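Local coordinates for uncharacterized protein AF0587 (PDB 2Q07) that is of unproven function but, as the PUA-containing C-terminal part of an archaeosine synthase relative, probably binds RNA in tRNA modification, at residues R204-D209 with G213-Y218; G187-R192 with L196-G201; K220-L225 with F270-A275; S178-I183 with N259-F264. One frame throughout, in Å; residues are numbered along the deposited sequence.

Contact 1 (R204-D209 with G213-Y218); sequences RLARVD and GMLDIY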
loop_
_atom_site.group_PDB
_atom_site.type_symbol
_atom_site.label_atom_id
_atom_site.label_comp_id
_atom_site.label_asym_id
_atom_site.label_seq_id
_atom_site.Cartn_x
_atom_site.Cartn_y
_atom_site.Cartn_z
ATOM N N ARG A 204 -17.751 4.504 9.873
ATOM C CA ARG A 204 -16.485 4.204 9.215
ATOM C C ARG A 204 -16.368 4.891 7.865
ATOM O O ARG A 204 -17.339 5.011 7.120
ATOM C CB ARG A 204 -16.304 2.698 9.057
ATOM C CG ARG A 204 -17.453 2.004 8.386
ATOM C CD ARG A 204 -17.856 0.780 9.180
ATOM N NE ARG A 204 -16.960 -0.356 8.983
ATOM C CZ ARG A 204 -17.139 -1.536 9.568
ATOM N NH1 ARG A 204 -18.168 -1.720 10.387
ATOM N NH2 ARG A 204 -16.318 -2.546 9.308
ATOM N N LEU A 205 -15.159 5.346 7.563
ATOM C CA LEU A 205 -14.869 6.024 6.311
ATOM C C LEU A 205 -14.293 5.018 5.331
ATOM O O LEU A 205 -14.532 5.088 4.127
ATOM C CB LEU A 205 -13.844 7.142 6.553
ATOM C CG LEU A 205 -14.254 8.245 7.535
ATOM C CD1 LEU A 205 -13.085 9.189 7.821
ATOM C CD2 LEU A 205 -15.408 9.012 6.937
ATOM N N ALA A 206 -13.520 4.082 5.865
ATOM C CA ALA A 206 -12.888 3.058 5.060
ATOM C C ALA A 206 -12.418 1.933 5.972
ATOM O O ALA A 206 -12.379 2.085 7.195
ATOM C CB ALA A 206 -11.692 3.665 4.301
ATOM N N ARG A 207 -12.092 0.793 5.381
ATOM C CA ARG A 207 -11.591 -0.340 6.141
ATOM C C ARG A 207 -10.835 -1.284 5.215
ATOM O O ARG A 207 -11.099 -1.352 4.013
ATOM C CB ARG A 207 -12.731 -1.098 6.842
ATOM C CG ARG A 207 -13.461 -2.084 5.970
ATOM C CD ARG A 207 -14.358 -2.999 6.789
ATOM N NE ARG A 207 -15.062 -3.944 5.927
ATOM C CZ ARG A 207 -14.457 -4.826 5.136
ATOM N NH1 ARG A 207 -13.136 -4.888 5.099
ATOM N NH2 ARG A 207 -15.173 -5.634 4.366
ATOM N N VAL A 208 -9.872 -1.996 5.785
ATOM C CA VAL A 208 -9.075 -2.937 5.019
ATOM C C VAL A 208 -9.911 -4.194 4.769
ATOM O O VAL A 208 -10.513 -4.733 5.690
ATOM C CB VAL A 208 -7.781 -3.317 5.792
ATOM C CG1 VAL A 208 -6.955 -4.301 4.983
ATOM C CG2 VAL A 208 -6.974 -2.059 6.106
ATOM N N ASP A 209 -9.966 -4.626 3.514
ATOM C CA ASP A 209 -10.689 -5.832 3.130
ATOM C C ASP A 209 -9.590 -6.872 2.915
ATOM O O ASP A 209 -8.923 -6.864 1.880
ATOM C CB ASP A 209 -11.446 -5.596 1.820
ATOM C CG ASP A 209 -12.247 -6.810 1.364
ATOM O OD1 ASP A 209 -11.783 -7.962 1.530
ATOM O OD2 ASP A 209 -13.345 -6.608 0.811
ATOM N N GLY A 213 -7.559 -7.548 -0.544
ATOM C CA GLY A 213 -6.309 -6.830 -0.345
ATOM C C GLY A 213 -6.358 -5.391 -0.839
ATOM O O GLY A 213 -5.535 -4.968 -1.653
HETATM N N MSE A 214 -7.343 -4.642 -0.352
HETATM C CA MSE A 214 -7.504 -3.241 -0.728
HETATM C C MSE A 214 -8.470 -2.585 0.244
HETATM O O MSE A 214 -9.080 -3.260 1.069
HETATM C CB MSE A 214 -8.052 -3.124 -2.154
HETATM C CG MSE A 214 -9.526 -3.478 -2.290
HETATM SE SE MSE A 214 -10.078 -3.722 -4.142
HETATM C CE MSE A 214 -9.656 -1.967 -4.819
ATOM N N LEU A 215 -8.610 -1.271 0.137
ATOM C CA LEU A 215 -9.507 -0.522 1.006
ATOM C C LEU A 215 -10.927 -0.511 0.480
ATOM O O LEU A 215 -11.146 -0.347 -0.717
ATOM C CB LEU A 215 -9.064 0.938 1.123
ATOM C CG LEU A 215 -7.967 1.358 2.095
ATOM C CD1 LEU A 215 -7.793 2.864 2.009
ATOM C CD2 LEU A 215 -8.333 0.951 3.507
ATOM N N ASP A 216 -11.883 -0.699 1.382
ATOM C CA ASP A 216 -13.283 -0.618 1.018
ATOM C C ASP A 216 -13.613 0.787 1.520
ATOM O O ASP A 216 -13.116 1.186 2.574
ATOM C CB ASP A 216 -14.125 -1.652 1.779
ATOM C CG ASP A 216 -15.513 -1.814 1.185
ATOM O OD1 ASP A 216 -15.903 -0.956 0.363
ATOM O OD2 ASP A 216 -16.214 -2.788 1.530
ATOM N N ILE A 217 -14.421 1.542 0.779
ATOM C CA ILE A 217 -14.781 2.903 1.189
ATOM C C ILE A 217 -16.278 3.056 1.404
ATOM O O ILE A 217 -17.069 2.310 0.832
ATOM C CB ILE A 217 -14.359 3.948 0.138
ATOM C CG1 ILE A 217 -15.026 3.625 -1.203
ATOM C CG2 ILE A 217 -12.836 3.983 0.019
ATOM C CD1 ILE A 217 -14.822 4.683 -2.278
ATOM N N TYR A 218 -16.662 4.042 2.210
ATOM C CA TYR A 218 -18.070 4.278 2.487
ATOM C C TYR A 218 -18.616 5.606 1.964
ATOM O O TYR A 218 -18.025 6.193 1.070
ATOM C CB TYR A 218 -18.327 4.065 3.977
ATOM C CG TYR A 218 -17.932 2.648 4.364
ATOM C CD1 TYR A 218 -16.629 2.355 4.779
ATOM C CD2 TYR A 218 -18.817 1.587 4.195
ATOM C CE1 TYR A 218 -16.220 1.041 5.011
ATOM C CE2 TYR A 218 -18.420 0.263 4.421
ATOM C CZ TYR A 218 -17.120 0.001 4.827
ATOM O OH TYR A 218 -16.709 -1.290 5.028
#

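Contact 2 (G187-R192 with L196-G201); sequences GKVAGR and LELLEG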
loop_
_atom_site.group_PDB
_atom_site.type_symbol
_atom_site.label_atom_id
_atom_site.label_comp_id
_atom_site.label_asym_id
_atom_site.label_seq_id
_atom_site.Cartn_x
_atom_site.Cartn_y
_atom_site.Cartn_z
ATOM N N GLY A 187 -9.041 11.070 10.094
ATOM C CA GLY A 187 -9.966 10.286 10.886
ATOM C C GLY A 187 -9.276 9.457 11.953
ATOM O O GLY A 187 -8.045 9.429 12.051
ATOM N N LYS A 188 -10.083 8.768 12.745
ATOM C CA LYS A 188 -9.584 7.926 13.819
ATOM C C LYS A 188 -9.236 6.556 13.238
ATOM O O LYS A 188 -9.998 5.982 12.458
ATOM C CB LYS A 188 -10.667 7.797 14.902
ATOM C CG LYS A 188 -10.240 7.060 16.165
ATOM C CD LYS A 188 -11.376 7.017 17.186
ATOM C CE LYS A 188 -11.836 8.421 17.572
ATOM N NZ LYS A 188 -12.967 8.401 18.560
ATOM N N VAL A 189 -8.065 6.053 13.599
ATOM C CA VAL A 189 -7.603 4.754 13.126
ATOM C C VAL A 189 -8.057 3.735 14.165
ATOM O O VAL A 189 -7.890 3.957 15.359
ATOM C CB VAL A 189 -6.063 4.747 12.998
ATOM C CG1 VAL A 189 -5.579 3.416 12.451
ATOM C CG2 VAL A 189 -5.620 5.899 12.096
ATOM N N ALA A 190 -8.653 2.632 13.723
ATOM C CA ALA A 190 -9.130 1.623 14.663
ATOM C C ALA A 190 -8.988 0.196 14.151
ATOM O O ALA A 190 -8.544 -0.031 13.029
ATOM C CB ALA A 190 -10.590 1.903 15.018
ATOM N N GLY A 191 -9.375 -0.759 14.993
ATOM C CA GLY A 191 -9.301 -2.160 14.623
ATOM C C GLY A 191 -7.976 -2.817 14.964
ATOM O O GLY A 191 -7.017 -2.145 15.335
ATOM N N ARG A 192 -7.926 -4.141 14.854
ATOM C CA ARG A 192 -6.697 -4.871 15.139
ATOM C C ARG A 192 -6.010 -5.237 13.825
ATOM O O ARG A 192 -6.609 -5.874 12.956
ATOM C CB ARG A 192 -6.999 -6.132 15.965
ATOM C CG ARG A 192 -8.042 -7.055 15.354
ATOM C CD ARG A 192 -8.611 -8.046 16.382
ATOM N NE ARG A 192 -9.240 -7.366 17.518
ATOM C CZ ARG A 192 -10.026 -7.962 18.413
ATOM N NH1 ARG A 192 -10.293 -9.259 18.315
ATOM N NH2 ARG A 192 -10.542 -7.262 19.416
ATOM N N LEU A 196 -7.517 -2.902 9.810
ATOM C CA LEU A 196 -7.609 -1.510 10.224
ATOM C C LEU A 196 -8.824 -0.810 9.623
ATOM O O LEU A 196 -9.338 -1.227 8.586
ATOM C CB LEU A 196 -6.347 -0.752 9.794
ATOM C CG LEU A 196 -4.989 -1.246 10.302
ATOM C CD1 LEU A 196 -3.875 -0.431 9.659
ATOM C CD2 LEU A 196 -4.940 -1.128 11.809
ATOM N N GLU A 197 -9.261 0.260 10.283
ATOM C CA GLU A 197 -10.378 1.064 9.812
ATOM C C GLU A 197 -10.069 2.533 10.064
ATOM O O GLU A 197 -9.203 2.871 10.865
ATOM C CB GLU A 197 -11.671 0.719 10.554
ATOM C CG GLU A 197 -12.046 -0.739 10.565
ATOM C CD GLU A 197 -13.435 -0.953 11.125
ATOM O OE1 GLU A 197 -13.749 -0.365 12.182
ATOM O OE2 GLU A 197 -14.213 -1.711 10.514
ATOM N N LEU A 198 -10.774 3.407 9.366
ATOM C CA LEU A 198 -10.598 4.835 9.562
ATOM C C LEU A 198 -12.011 5.303 9.879
ATOM O O LEU A 198 -12.937 5.056 9.112
ATOM C CB LEU A 198 -10.060 5.488 8.289
ATOM C CG LEU A 198 -9.699 6.976 8.338
ATOM C CD1 LEU A 198 -8.638 7.251 9.414
ATOM C CD2 LEU A 198 -9.195 7.392 6.965
ATOM N N LEU A 199 -12.186 5.952 11.019
ATOM C CA LEU A 199 -13.513 6.397 11.418
ATOM C C LEU A 199 -13.628 7.911 11.563
ATOM O O LEU A 199 -12.651 8.598 11.865
ATOM C CB LEU A 199 -13.895 5.735 12.747
ATOM C CG LEU A 199 -13.700 4.218 12.882
ATOM C CD1 LEU A 199 -13.852 3.819 14.345
ATOM C CD2 LEU A 199 -14.713 3.474 12.014
ATOM N N GLU A 200 -14.838 8.414 11.335
ATOM C CA GLU A 200 -15.146 9.836 11.472
ATOM C C GLU A 200 -16.528 9.903 12.102
ATOM O O GLU A 200 -17.493 9.357 11.561
ATOM C CB GLU A 200 -15.151 10.550 10.117
ATOM C CG GLU A 200 -15.650 11.996 10.198
ATOM C CD GLU A 200 -15.308 12.824 8.963
ATOM O OE1 GLU A 200 -15.989 13.844 8.725
ATOM O OE2 GLU A 200 -14.352 12.470 8.237
ATOM N N GLY A 201 -16.618 10.574 13.245
ATOM C CA GLY A 201 -17.882 10.662 13.942
ATOM C C GLY A 201 -18.045 9.303 14.587
ATOM O O GLY A 201 -17.224 8.897 15.414
#

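Contact 3 (K220-L225 with F270-A275); sequences KIAAYL and FGVGLA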
loop_
_atom_site.group_PDB
_atom_site.type_symbol
_atom_site.label_atom_id
_atom_site.label_comp_id
_atom_site.label_asym_id
_atom_site.label_seq_id
_atom_site.Cartn_x
_atom_site.Cartn_y
_atom_site.Cartn_z
ATOM N N LYS A 220 -18.987 9.121 2.806
ATOM C CA LYS A 220 -18.267 10.388 2.698
ATOM C C LYS A 220 -17.187 10.394 1.625
ATOM O O LYS A 220 -17.078 11.351 0.856
ATOM C CB LYS A 220 -17.640 10.763 4.046
ATOM C CG LYS A 220 -18.312 10.114 5.242
ATOM C CD LYS A 220 -18.094 8.599 5.200
ATOM C CE LYS A 220 -18.893 7.853 6.229
ATOM N NZ LYS A 220 -18.806 6.403 5.929
ATOM N N ILE A 221 -16.391 9.329 1.565
ATOM C CA ILE A 221 -15.327 9.254 0.575
ATOM C C ILE A 221 -15.883 9.101 -0.830
ATOM O O ILE A 221 -15.472 9.824 -1.728
ATOM C CB ILE A 221 -14.349 8.092 0.867
ATOM C CG1 ILE A 221 -13.643 8.349 2.200
ATOM C CG2 ILE A 221 -13.339 7.969 -0.261
ATOM C CD1 ILE A 221 -12.511 7.394 2.508
ATOM N N ALA A 222 -16.804 8.154 -1.007
ATOM C CA ALA A 222 -17.450 7.922 -2.297
ATOM C C ALA A 222 -18.079 9.237 -2.767
ATOM O O ALA A 222 -18.042 9.561 -3.957
ATOM C CB ALA A 222 -18.537 6.839 -2.154
ATOM N N ALA A 223 -18.653 9.978 -1.819
ATOM C CA ALA A 223 -19.286 11.267 -2.096
ATOM C C ALA A 223 -18.233 12.233 -2.614
ATOM O O ALA A 223 -18.462 12.956 -3.583
ATOM C CB ALA A 223 -19.931 11.827 -0.824
ATOM N N TYR A 224 -17.071 12.232 -1.970
ATOM C CA TYR A 224 -15.986 13.105 -2.385
ATOM C C TYR A 224 -15.522 12.743 -3.793
ATOM O O TYR A 224 -15.356 13.624 -4.634
ATOM C CB TYR A 224 -14.809 13.001 -1.417
ATOM C CG TYR A 224 -13.635 13.855 -1.829
ATOM C CD1 TYR A 224 -13.653 15.239 -1.635
ATOM C CD2 TYR A 224 -12.515 13.288 -2.434
ATOM C CE1 TYR A 224 -12.584 16.037 -2.030
ATOM C CE2 TYR A 224 -11.437 14.079 -2.836
ATOM C CZ TYR A 224 -11.479 15.449 -2.629
ATOM O OH TYR A 224 -10.412 16.232 -3.011
ATOM N N LEU A 225 -15.314 11.450 -4.048
ATOM C CA LEU A 225 -14.874 10.986 -5.370
ATOM C C LEU A 225 -15.901 11.340 -6.455
ATOM O O LEU A 225 -15.539 11.695 -7.581
ATOM C CB LEU A 225 -14.639 9.462 -5.363
ATOM C CG LEU A 225 -13.543 8.885 -4.449
ATOM C CD1 LEU A 225 -13.623 7.363 -4.431
ATOM C CD2 LEU A 225 -12.185 9.337 -4.939
ATOM N N PHE A 270 -26.208 6.853 -5.471
ATOM C CA PHE A 270 -24.815 6.677 -5.822
ATOM C C PHE A 270 -24.353 5.544 -4.922
ATOM O O PHE A 270 -24.940 5.309 -3.866
ATOM C CB PHE A 270 -24.001 7.969 -5.639
ATOM C CG PHE A 270 -23.782 8.387 -4.219
ATOM C CD1 PHE A 270 -22.550 8.172 -3.602
ATOM C CD2 PHE A 270 -24.772 9.072 -3.522
ATOM C CE1 PHE A 270 -22.304 8.637 -2.319
ATOM C CE2 PHE A 270 -24.543 9.547 -2.238
ATOM C CZ PHE A 270 -23.306 9.332 -1.631
ATOM N N GLY A 271 -23.348 4.801 -5.368
ATOM C CA GLY A 271 -22.870 3.690 -4.572
ATOM C C GLY A 271 -21.417 3.318 -4.792
ATOM O O GLY A 271 -20.675 4.000 -5.497
ATOM N N VAL A 272 -21.024 2.218 -4.165
ATOM C CA VAL A 272 -19.662 1.712 -4.235
ATOM C C VAL A 272 -19.696 0.305 -4.819
ATOM O O VAL A 272 -20.607 -0.463 -4.526
ATOM C CB VAL A 272 -19.036 1.648 -2.819
ATOM C CG1 VAL A 272 -17.656 1.019 -2.885
ATOM C CG2 VAL A 272 -18.957 3.045 -2.219
ATOM N N GLY A 273 -18.708 -0.017 -5.647
ATOM C CA GLY A 273 -18.635 -1.340 -6.239
ATOM C C GLY A 273 -17.248 -1.668 -6.766
ATOM O O GLY A 273 -16.330 -0.848 -6.700
ATOM N N LEU A 274 -17.088 -2.883 -7.277
ATOM C CA LEU A 274 -15.822 -3.329 -7.848
ATOM C C LEU A 274 -15.976 -3.445 -9.356
ATOM O O LEU A 274 -16.758 -4.264 -9.844
ATOM C CB LEU A 274 -15.416 -4.695 -7.294
ATOM C CG LEU A 274 -14.450 -4.766 -6.114
ATOM C CD1 LEU A 274 -14.124 -6.227 -5.859
ATOM C CD2 LEU A 274 -13.167 -3.989 -6.412
ATOM N N ALA A 275 -15.239 -2.627 -10.092
ATOM C CA ALA A 275 -15.303 -2.662 -11.546
ATOM C C ALA A 275 -14.884 -4.042 -12.049
ATOM O O ALA A 275 -13.974 -4.658 -11.506
ATOM C CB ALA A 275 -14.398 -1.589 -12.128
#

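Contact 4 (S178-I183 with N259-F264); sequences SYQFGI and NDVVVF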
loop_
_atom_site.group_PDB
_atom_site.type_symbol
_atom_site.label_atom_id
_atom_site.label_comp_id
_atom_site.label_asym_id
_atom_site.label_seq_id
_atom_site.Cartn_x
_atom_site.Cartn_y
_atom_site.Cartn_z
ATOM N N SER A 178 -4.249 6.802 -1.216
ATOM C CA SER A 178 -3.462 7.452 -2.256
ATOM C C SER A 178 -3.300 6.490 -3.432
ATOM O O SER A 178 -3.581 6.832 -4.576
ATOM C CB SER A 178 -2.096 7.839 -1.685
ATOM O OG SER A 178 -1.336 8.595 -2.606
ATOM N N TYR A 179 -2.857 5.274 -3.125
ATOM C CA TYR A 179 -2.660 4.236 -4.129
ATOM C C TYR A 179 -3.926 4.025 -4.984
ATOM O O TYR A 179 -3.908 4.170 -6.209
ATOM C CB TYR A 179 -2.289 2.921 -3.424
ATOM C CG TYR A 179 -1.910 1.790 -4.353
ATOM C CD1 TYR A 179 -0.577 1.551 -4.682
ATOM C CD2 TYR A 179 -2.888 0.971 -4.923
ATOM C CE1 TYR A 179 -0.221 0.534 -5.555
ATOM C CE2 TYR A 179 -2.544 -0.054 -5.803
ATOM C CZ TYR A 179 -1.207 -0.262 -6.114
ATOM O OH TYR A 179 -0.851 -1.248 -6.996
ATOM N N GLN A 180 -5.023 3.692 -4.318
ATOM C CA GLN A 180 -6.295 3.411 -4.985
ATOM C C GLN A 180 -7.067 4.574 -5.587
ATOM O O GLN A 180 -7.665 4.425 -6.651
ATOM C CB GLN A 180 -7.220 2.677 -4.019
ATOM C CG GLN A 180 -6.669 1.363 -3.520
ATOM C CD GLN A 180 -7.502 0.783 -2.402
ATOM O OE1 GLN A 180 -8.712 0.622 -2.538
ATOM N NE2 GLN A 180 -6.857 0.455 -1.291
ATOM N N PHE A 181 -7.053 5.726 -4.928
ATOM C CA PHE A 181 -7.823 6.872 -5.411
ATOM C C PHE A 181 -7.052 8.164 -5.632
ATOM O O PHE A 181 -7.615 9.135 -6.140
ATOM C CB PHE A 181 -8.973 7.157 -4.435
ATOM C CG PHE A 181 -9.760 5.941 -4.055
ATOM C CD1 PHE A 181 -9.694 5.435 -2.758
ATOM C CD2 PHE A 181 -10.554 5.289 -4.992
ATOM C CE1 PHE A 181 -10.401 4.302 -2.397
ATOM C CE2 PHE A 181 -11.273 4.145 -4.641
ATOM C CZ PHE A 181 -11.195 3.651 -3.341
ATOM N N GLY A 182 -5.780 8.196 -5.247
ATOM C CA GLY A 182 -5.008 9.406 -5.439
ATOM C C GLY A 182 -5.489 10.529 -4.545
ATOM O O GLY A 182 -5.414 11.700 -4.920
ATOM N N ILE A 183 -6.011 10.179 -3.370
ATOM C CA ILE A 183 -6.471 11.181 -2.407
ATOM C C ILE A 183 -6.033 10.731 -1.018
ATOM O O ILE A 183 -5.451 9.654 -0.854
ATOM C CB ILE A 183 -8.029 11.324 -2.358
ATOM C CG1 ILE A 183 -8.646 10.139 -1.603
ATOM C CG2 ILE A 183 -8.612 11.417 -3.766
ATOM C CD1 ILE A 183 -10.169 10.201 -1.501
ATOM N N ASN A 259 -10.351 -4.568 -11.477
ATOM C CA ASN A 259 -10.538 -4.645 -10.024
ATOM C C ASN A 259 -10.530 -3.330 -9.236
ATOM O O ASN A 259 -10.283 -3.336 -8.032
ATOM C CB ASN A 259 -9.503 -5.599 -9.410
ATOM C CG ASN A 259 -10.057 -6.391 -8.229
ATOM O OD1 ASN A 259 -9.322 -7.107 -7.544
ATOM N ND2 ASN A 259 -11.360 -6.274 -7.993
ATOM N N ASP A 260 -10.809 -2.208 -9.892
ATOM C CA ASP A 260 -10.832 -0.926 -9.188
ATOM C C ASP A 260 -12.145 -0.678 -8.456
ATOM O O ASP A 260 -13.203 -1.141 -8.885
ATOM C CB ASP A 260 -10.598 0.239 -10.160
ATOM C CG ASP A 260 -9.131 0.482 -10.441
ATOM O OD1 ASP A 260 -8.287 -0.086 -9.713
ATOM O OD2 ASP A 260 -8.824 1.248 -11.382
ATOM N N VAL A 261 -12.065 0.040 -7.340
ATOM C CA VAL A 261 -13.259 0.398 -6.591
ATOM C C VAL A 261 -13.763 1.643 -7.313
ATOM O O VAL A 261 -13.009 2.604 -7.521
ATOM C CB VAL A 261 -12.947 0.753 -5.113
ATOM C CG1 VAL A 261 -14.186 1.338 -4.441
ATOM C CG2 VAL A 261 -12.504 -0.483 -4.361
ATOM N N VAL A 262 -15.028 1.618 -7.714
ATOM C CA VAL A 262 -15.608 2.744 -8.422
ATOM C C VAL A 262 -16.862 3.229 -7.713
ATOM O O VAL A 262 -17.448 2.520 -6.901
ATOM C CB VAL A 262 -15.968 2.367 -9.884
ATOM C CG1 VAL A 262 -14.722 1.878 -10.620
ATOM C CG2 VAL A 262 -17.056 1.306 -9.906
ATOM N N VAL A 263 -17.261 4.455 -8.022
ATOM C CA VAL A 263 -18.448 5.042 -7.439
ATOM C C VAL A 263 -19.432 5.283 -8.574
ATOM O O VAL A 263 -19.199 6.141 -9.429
ATOM C CB VAL A 263 -18.125 6.382 -6.752
ATOM C CG1 VAL A 263 -19.406 7.057 -6.295
ATOM C CG2 VAL A 263 -17.183 6.148 -5.578
ATOM N N PHE A 264 -20.515 4.508 -8.592
ATOM C CA PHE A 264 -21.545 4.640 -9.619
ATOM C C PHE A 264 -22.630 5.597 -9.130
ATOM O O PHE A 264 -22.736 5.854 -7.929
ATOM C CB PHE A 264 -22.146 3.266 -9.947
ATOM C CG PHE A 264 -22.807 2.583 -8.776
ATOM C CD1 PHE A 264 -24.120 2.893 -8.413
ATOM C CD2 PHE A 264 -22.119 1.623 -8.042
ATOM C CE1 PHE A 264 -24.740 2.253 -7.336
ATOM C CE2 PHE A 264 -22.717 0.978 -6.966
ATOM C CZ PHE A 264 -24.035 1.293 -6.609
HETATM O O HOH W 1 -10.380 2.659 -7.275
HETATM O O HOH W 2 -7.325 2.184 -8.542
#

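Contact 1 (R204-D209 with G213-Y218)
Tyr218, just past the end of its strand, lays its ring back across the neighbouring strand, and CG of Arg204 sits over one face, 3.9 Å from the ring centroid of Tyr218 in a CH-pi contact. The strands are 203-209 and 214-217, an antiparallel beta hairpin of the pre-PUA region. With CG anti to the carbonyl carbon (chi1 -59°), the Tyr218 ring has Leu205 C and Ala206 N in plane at its edge. Tyr218 OH lies 3.4 Å from Arg207 CD. With an alanine in place of Tyr218 the ring under Arg204 CG and the hydroxyl against Arg207 CG and CD are gone, and both aliphatic arms are likely to lose part of their support.

The guanidinium of Arg204 itself goes to Glu197. Arg207 runs alongside Asp216, whose OD2 stands over the guanidinium face, 4.2 Å from Arg207 NH2, so that charge alone relates them; Asp216 has its salt bridge with Arg295. On the other sheet face Ala206, Val208, Leu215 and Ile217 gather, and Leu215 and Ile217 meet helix 168-181.

Arg207 and Asp216 form a hydrogen-bonded pair, and Asp216 N reaches Arg207 O almost straight (2.8 Å, 176°). At the turn, Gly213 and Met214, a selenomethionine, both face Asp209 in a G1 beta bulge: Met214 O accepts from Asp209 N at 2.9 Å, while Gly213 N gives Asp209 O a weak bond, also 2.9 Å.

Contact 2 (G187-R192 with L196-G201)
Lys188, Val189 and Ala190 pair with Leu199, Leu198 and Glu197 in a two-stranded antiparallel contact near the surface, where strand 188-190 forms one margin of the four-stranded pre-PUA sheet. Two hydrogen-bonded pairs hold it. Lys188 N gives to Leu199 O at 2.7 Å, and Leu199 N returns the bond to Lys188 O at 2.6 Å. At the second pair, Ala190 N to Glu197 O and Glu197 N to Ala190 O are each 2.9 Å long.

The side chains divide between two faces. On one, CD1 of Leu199 reaches diagonally across to Ala190 CB, 3.8 Å away, and Glu197 rises beside them, its carboxylate joined to Arg204 on the next strand by a salt bridge. On the other face CG2 of Val189 approaches CD1 of Leu198 at 4.3 Å, and Val189 and Leu196 rest on Tyr169 and Leu173 of helix 168-181.

A chi1 of -175° swings CG of Leu198 away from its own backbone N and carries the side chain to Gly187, where Leu198 CD1 lies 3.4 Å from Gly187 C. Gly187 fits this position because it lacks a side chain: a CB there would collide with Leu199 O, and its backbone angles demand glycine in any case. The whole is a beta hairpin, its short connection joining the outermost strand to the next in a meandering antiparallel sheet backed by a helix.

Contact 3 (K220-L225 with F270-A275)
Ala222 on helix 219-227 and Val272 on strand 270-275 make the nearest side-chain approach of this contact, Ala222 CB lying 3.8 Å from Val272 CG2. The contact is apolar and small, burying 144 Å², and no hydrogen bond crosses it. The helix and strand axes run almost at right angles (98°) and are 8.8 Å apart, consistent with the small alanines on the facing side of the helix.

The aromatic share belongs to Phe270. Its CG stands between the backbone N and the carbonyl carbon (chi1 70°), which turns the ring toward the helix, and the leading atom is CE1. Ala222 CB meets the ring at its edge, near the ring plane, 4.2 Å from Phe270 CE1. The same atom reaches Ala223: CE1 of Phe270 is 3.9 Å from Ala223 N and 4.2 Å from Ala223 CB. The Phe270 ring also meets that of Phe297.

The aliphatic share is widened by residues of neighbouring strands. Val272 touches Ile217 of the pre-PUA hairpin and Val261 of the adjoining strand, while Ala222 rests on Val263.

The helix keeps its own backbone hydrogen bonds, such as Leu225 N to Ile221 O, whereas Gly271 and Gly273 bond to Phe264 and Val262 of the adjoining strand 261-265. A helix of the pre-PUA region thus lies crosswise over strands of the beta-rich PUA domain, an alpha-on-beta packing between two domains.

Contact 4 (S178-I183 with N259-F264)
The Phe181 ring presents its edge to Val261, and Val261 O lies near the ring plane, 3.7 Å from CE2 of Phe181. One face of the ring is covered by CB of the preceding residue, Gln180, which stands over its centre. CE2 and CZ of Phe181 both rest against the side chain of Val261, the Phe181 CE2 to Val261 CB distance being 3.8 Å. With CG anti to its carbonyl carbon (chi1 -48°), the ring projects from the last turn of helix 168-181 toward strand 261-265. Ile217 and Leu225 touch Phe181 as well, placing it in the core shared by the pre-PUA and PUA domains. With an alanine here the ring against Val261 is gone, and a gap is likely to open between the helix end and the strand.

Beside this apolar patch, two waters lie between the helix end and the 259-264 segment. The first is 2.6 Å from Val261 O and 3.3 Å from Gln180 O, placed to donate to these carbonyls. The second lies 3.0 Å from Gln180 O and makes a weak bond of 2.7 Å to Asp260 OD1. Other acceptors compete for the protons of both waters. The other carboxylate oxygen, Asp260 OD2, is held by Arg257 N.

The ring edge, with its slightly positive hydrogens, may suit the carbonyl it faces. The junction is part dry and part wet: apolar packing at Phe181, water linking the helix end to the strand beside it.

From the N terminus, the end of helix 168-181 opens contact 4, which closes only when the chain reaches strand 261-265 of the PUA domain. Contacts 2 and 1, two hairpins in series, are nested within that long loop; their inner strands, 197-200 and 203-209, are neighbours and join the hairpins into one antiparallel sheet. Helix 219-227 follows directly and opens contact 3, which closes at strand 270-275 after contact 4 has closed, so contacts 3 and 4 cross. Their strands are themselves adjacent in the PUA sheet, and the centres of contacts 3 and 4 are about 8 Å apart. The hairpins thus build the pre-PUA sheet, and the two crossing contacts bind its helices to the PUA domain.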